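Local coordinates for protein 6-phosphogluconate dehydrogenase NAD-binding (Dyadobacter fermentans, PDB 4GBJ) that probably acts as an NAD- or NADP-dependent oxidoreductase, with a Rossmann-type domain for the dinucleotide, at residues Leu25-Glu30 with Val153-Lys158. Sequence-based numbering, arbitrary orientation.
Sequences LEAGYE and VENFVK. With NA (sodium ion), chain E.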
ATOM      1  N   LEU B  25     -11.072 -32.939  -1.626  1.00 41.29           N
ATOM      2  CA  LEU B  25     -12.007 -34.039  -1.438  1.00 43.09           C
ATOM      3  C   LEU B  25     -13.304 -33.790  -2.250  1.00 51.54           C
ATOM      4  O   LEU B  25     -13.685 -34.652  -3.046  1.00 52.99           O
ATOM      5  CB  LEU B  25     -12.328 -34.226   0.041  1.00 42.46           C
ATOM      6  CG  LEU B  25     -11.213 -34.810   0.854  1.00 47.53           C
ATOM      7  CD1 LEU B  25     -11.463 -34.596   2.347  1.00 48.84           C
ATOM      8  CD2 LEU B  25     -10.994 -36.317   0.517  1.00 50.20           C
ATOM      9  N   GLU B  26     -13.925 -32.595  -2.110  1.00 48.96           N
ATOM     10  CA  GLU B  26     -15.101 -32.196  -2.897  1.00 50.17           C
ATOM     11  C   GLU B  26     -14.834 -32.350  -4.395  1.00 56.02           C
ATOM     12  O   GLU B  26     -15.727 -32.757  -5.124  1.00 59.30           O
ATOM     13  CB  GLU B  26     -15.476 -30.713  -2.648  1.00 52.01           C
ATOM     14  CG  GLU B  26     -16.133 -30.363  -1.319  1.00 66.37           C
ATOM     15  CD  GLU B  26     -16.242 -28.869  -1.013  1.00 85.98           C
ATOM     16  OE1 GLU B  26     -15.608 -28.047  -1.717  1.00 67.35           O
ATOM     17  OE2 GLU B  26     -16.961 -28.524  -0.048  1.00 82.31           O
ATOM     18  N   ALA B  27     -13.612 -31.990  -4.869  1.00 50.70           N
ATOM     19  CA  ALA B  27     -13.252 -32.085  -6.296  1.00 51.73           C
ATOM     20  C   ALA B  27     -12.944 -33.548  -6.815  1.00 55.80           C
ATOM     21  O   ALA B  27     -12.519 -33.703  -7.964  1.00 56.03           O
ATOM     22  CB  ALA B  27     -12.070 -31.185  -6.581  1.00 51.04           C
ATOM     23  N   GLY B  28     -13.158 -34.574  -5.992  1.00 51.78           N
ATOM     24  CA  GLY B  28     -12.983 -35.969  -6.393  1.00 53.61           C
ATOM     25  C   GLY B  28     -11.633 -36.617  -6.158  1.00 56.60           C
ATOM     26  O   GLY B  28     -11.449 -37.772  -6.541  1.00 57.14           O
ATOM     27  N   TYR B  29     -10.683 -35.918  -5.510  1.00 50.00           N
ATOM     28  CA  TYR B  29      -9.384 -36.519  -5.201  1.00 46.97           C
ATOM     29  C   TYR B  29      -9.444 -37.333  -3.919  1.00 52.94           C
ATOM     30  O   TYR B  29     -10.004 -36.878  -2.920  1.00 52.28           O
ATOM     31  CB  TYR B  29      -8.307 -35.457  -5.034  1.00 43.28           C
ATOM     32  CG  TYR B  29      -7.965 -34.706  -6.293  1.00 41.10           C
ATOM     33  CD1 TYR B  29      -7.039 -35.210  -7.197  1.00 42.37           C
ATOM     34  CD2 TYR B  29      -8.498 -33.448  -6.545  1.00 39.37           C
ATOM     35  CE1 TYR B  29      -6.764 -34.554  -8.394  1.00 41.31           C
ATOM     36  CE2 TYR B  29      -8.213 -32.766  -7.725  1.00 39.81           C
ATOM     37  CZ  TYR B  29      -7.316 -33.307  -8.636  1.00 47.10           C
ATOM     38  OH  TYR B  29      -6.917 -32.608  -9.757  1.00 47.41           O
ATOM     39  N   GLU B  30      -8.777 -38.485  -3.917  1.00 51.15           N
ATOM     40  CA  GLU B  30      -8.662 -39.337  -2.731  1.00 51.13           C
ATOM     41  C   GLU B  30      -7.490 -38.805  -1.883  1.00 52.70           C
ATOM     42  O   GLU B  30      -6.404 -38.600  -2.441  1.00 52.09           O
ATOM     43  CB  GLU B  30      -8.460 -40.799  -3.180  1.00 54.33           C
ATOM     44  CG  GLU B  30      -7.999 -41.792  -2.116  1.00 72.25           C
ATOM     45  CD  GLU B  30      -7.831 -43.215  -2.632  1.00 98.89           C
ATOM     46  OE1 GLU B  30      -7.367 -43.392  -3.784  1.00 81.05           O
ATOM     47  OE2 GLU B  30      -8.152 -44.157  -1.873  1.00 97.91           O
ATOM     48  N   VAL B 153      -4.135 -27.704  -7.762  1.00 37.97           N
ATOM     49  CA  VAL B 153      -4.198 -26.454  -6.982  1.00 36.62           C
ATOM     50  C   VAL B 153      -5.196 -25.442  -7.562  1.00 39.35           C
ATOM     51  O   VAL B 153      -5.698 -24.641  -6.795  1.00 36.83           O
ATOM     52  CB  VAL B 153      -2.824 -25.817  -6.733  1.00 37.35           C
ATOM     53  CG1 VAL B 153      -1.863 -26.866  -6.193  1.00 35.10           C
ATOM     54  CG2 VAL B 153      -2.246 -25.136  -7.969  1.00 37.66           C
ATOM     55  N   GLU B 154      -5.548 -25.538  -8.865  1.00 38.82           N
ATOM     56  CA  GLU B 154      -6.566 -24.675  -9.490  1.00 41.58           C
ATOM     57  C   GLU B 154      -7.907 -24.804  -8.787  1.00 49.66           C
ATOM     58  O   GLU B 154      -8.728 -23.914  -8.898  1.00 51.17           O
ATOM     59  CB  GLU B 154      -6.741 -25.012 -10.989  1.00 45.34           C
ATOM     60  CG  GLU B 154      -5.691 -24.352 -11.849  1.00 57.21           C
ATOM     61  CD  GLU B 154      -5.635 -24.713 -13.320  1.00 75.91           C
ATOM     62  OE1 GLU B 154      -6.118 -25.801 -13.714  1.00 68.87           O
ATOM     63  OE2 GLU B 154      -5.090 -23.886 -14.085  1.00 73.63           O
ATOM     64  N   ASN B 155      -8.147 -25.915  -8.100  1.00 48.35           N
ATOM     65  CA  ASN B 155      -9.402 -26.139  -7.399  1.00 49.55           C
ATOM     66  C   ASN B 155      -9.585 -25.243  -6.194  1.00 50.78           C
ATOM     67  O   ASN B 155     -10.713 -24.927  -5.892  1.00 51.06           O
ATOM     68  CB  ASN B 155      -9.514 -27.594  -6.969  1.00 53.34           C
ATOM     69  CG  ASN B 155      -9.696 -28.503  -8.162  1.00 69.18           C
ATOM     70  OD1 ASN B 155     -10.740 -28.490  -8.798  1.00 57.45           O
ATOM     71  ND2 ASN B 155      -8.672 -29.245  -8.541  1.00 60.02           N
ATOM     72  N   PHE B 156      -8.514 -24.791  -5.526  1.00 46.49           N
ATOM     73  CA  PHE B 156      -8.682 -23.959  -4.324  1.00 45.17           C
ATOM     74  C   PHE B 156      -8.100 -22.551  -4.432  1.00 45.81           C
ATOM     75  O   PHE B 156      -8.089 -21.858  -3.428  1.00 44.90           O
ATOM     76  CB  PHE B 156      -8.120 -24.664  -3.081  1.00 45.21           C
ATOM     77  CG  PHE B 156      -6.688 -25.080  -3.109  1.00 41.69           C
ATOM     78  CD1 PHE B 156      -5.693 -24.244  -2.611  1.00 42.61           C
ATOM     79  CD2 PHE B 156      -6.332 -26.344  -3.534  1.00 43.08           C
ATOM     80  CE1 PHE B 156      -4.358 -24.656  -2.596  1.00 40.40           C
ATOM     81  CE2 PHE B 156      -5.003 -26.758  -3.506  1.00 42.49           C
ATOM     82  CZ  PHE B 156      -4.026 -25.904  -3.048  1.00 39.83           C
ATOM     83  N   VAL B 157      -7.718 -22.088  -5.624  1.00 41.62           N
ATOM     84  CA  VAL B 157      -7.251 -20.721  -5.822  1.00 41.27           C
ATOM     85  C   VAL B 157      -7.796 -20.211  -7.116  1.00 48.83           C
ATOM     86  O   VAL B 157      -8.138 -20.991  -7.994  1.00 49.41           O
ATOM     87  CB  VAL B 157      -5.709 -20.538  -5.803  1.00 42.65           C
ATOM     88  CG1 VAL B 157      -5.095 -20.989  -4.471  1.00 40.17           C
ATOM     89  CG2 VAL B 157      -5.047 -21.215  -7.003  1.00 42.18           C
ATOM     90  N   LYS B 158      -7.788 -18.894  -7.260  1.00 45.53           N
ATOM     91  CA  LYS B 158      -8.156 -18.223  -8.493  1.00 46.18           C
ATOM     92  C   LYS B 158      -6.892 -18.213  -9.362  1.00 48.01           C
ATOM     93  O   LYS B 158      -6.830 -18.911 -10.359  1.00 50.02           O
ATOM     94  CB  LYS B 158      -8.688 -16.805  -8.187  1.00 47.80           C
ATOM     95  CG  LYS B 158      -8.925 -15.924  -9.392  1.00 60.08           C
ATOM     96  CD  LYS B 158      -9.514 -14.566  -8.968  1.00 56.63           C
ATOM     97  CE  LYS B 158      -9.351 -13.508 -10.026  1.00 67.95           C
ATOM     98  NZ  LYS B 158     -10.167 -13.802 -11.238  1.00 90.65           N
TER
HETATM   99 NA    NA E 301      -9.639 -21.989  -9.569  1.00 62.06          NA
HETATM  100  O   HOH W   1      -7.668 -21.448 -10.951  1.00 50.42           O
HETATM  101  O   HOH W   2     -10.259 -23.343 -11.820  1.00 48.18           O
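Asn155 carries the whole contact from its side, setting its amide against Ala27 and Tyr29 just past the end of helix 17-26. The touches are van der Waals ones: OD1 of Asn155 lies 3.7 Å from CB of Ala27, while its other branch, ND2, comes to the rim of the Tyr29 ring, near the ring plane and 3.6 Å from CE2. Amide and ring planes stand 72° apart, and the tyrosine hydroxyl makes no bond to the amide. With CG anti to the carbonyl carbon and beside the backbone N (chi1 -69°), Asn155 points its amide at the other loop while ND2 still reaches back to donate a hydrogen bond to Ile152 O, which helps fix the amide's rotation.

Backbone bonds shape both partners. A Schellman motif closes helix 17-26, with Gly28 N bonded to Leu25 O at 3.0 Å and Tyr29 N to Leu24 O; Gly28, at positive phi, is its C-prime residue. In the other loop, Phe156 N reaches Val153 O at 3.1 Å, and the Phe156 ring packs inward on Ile20, Ile23 and Leu24.

Sodium coordination ties Glu154 O (2.2 Å) to Val157 O (2.4 Å), with two waters completing the ligands seen.

With just 97 Å² buried, this is a light surface contact in the Rossmann-type domain: its touches are weak, and each side is held mainly by its own helix-end bonds, with sodium added at 153-158.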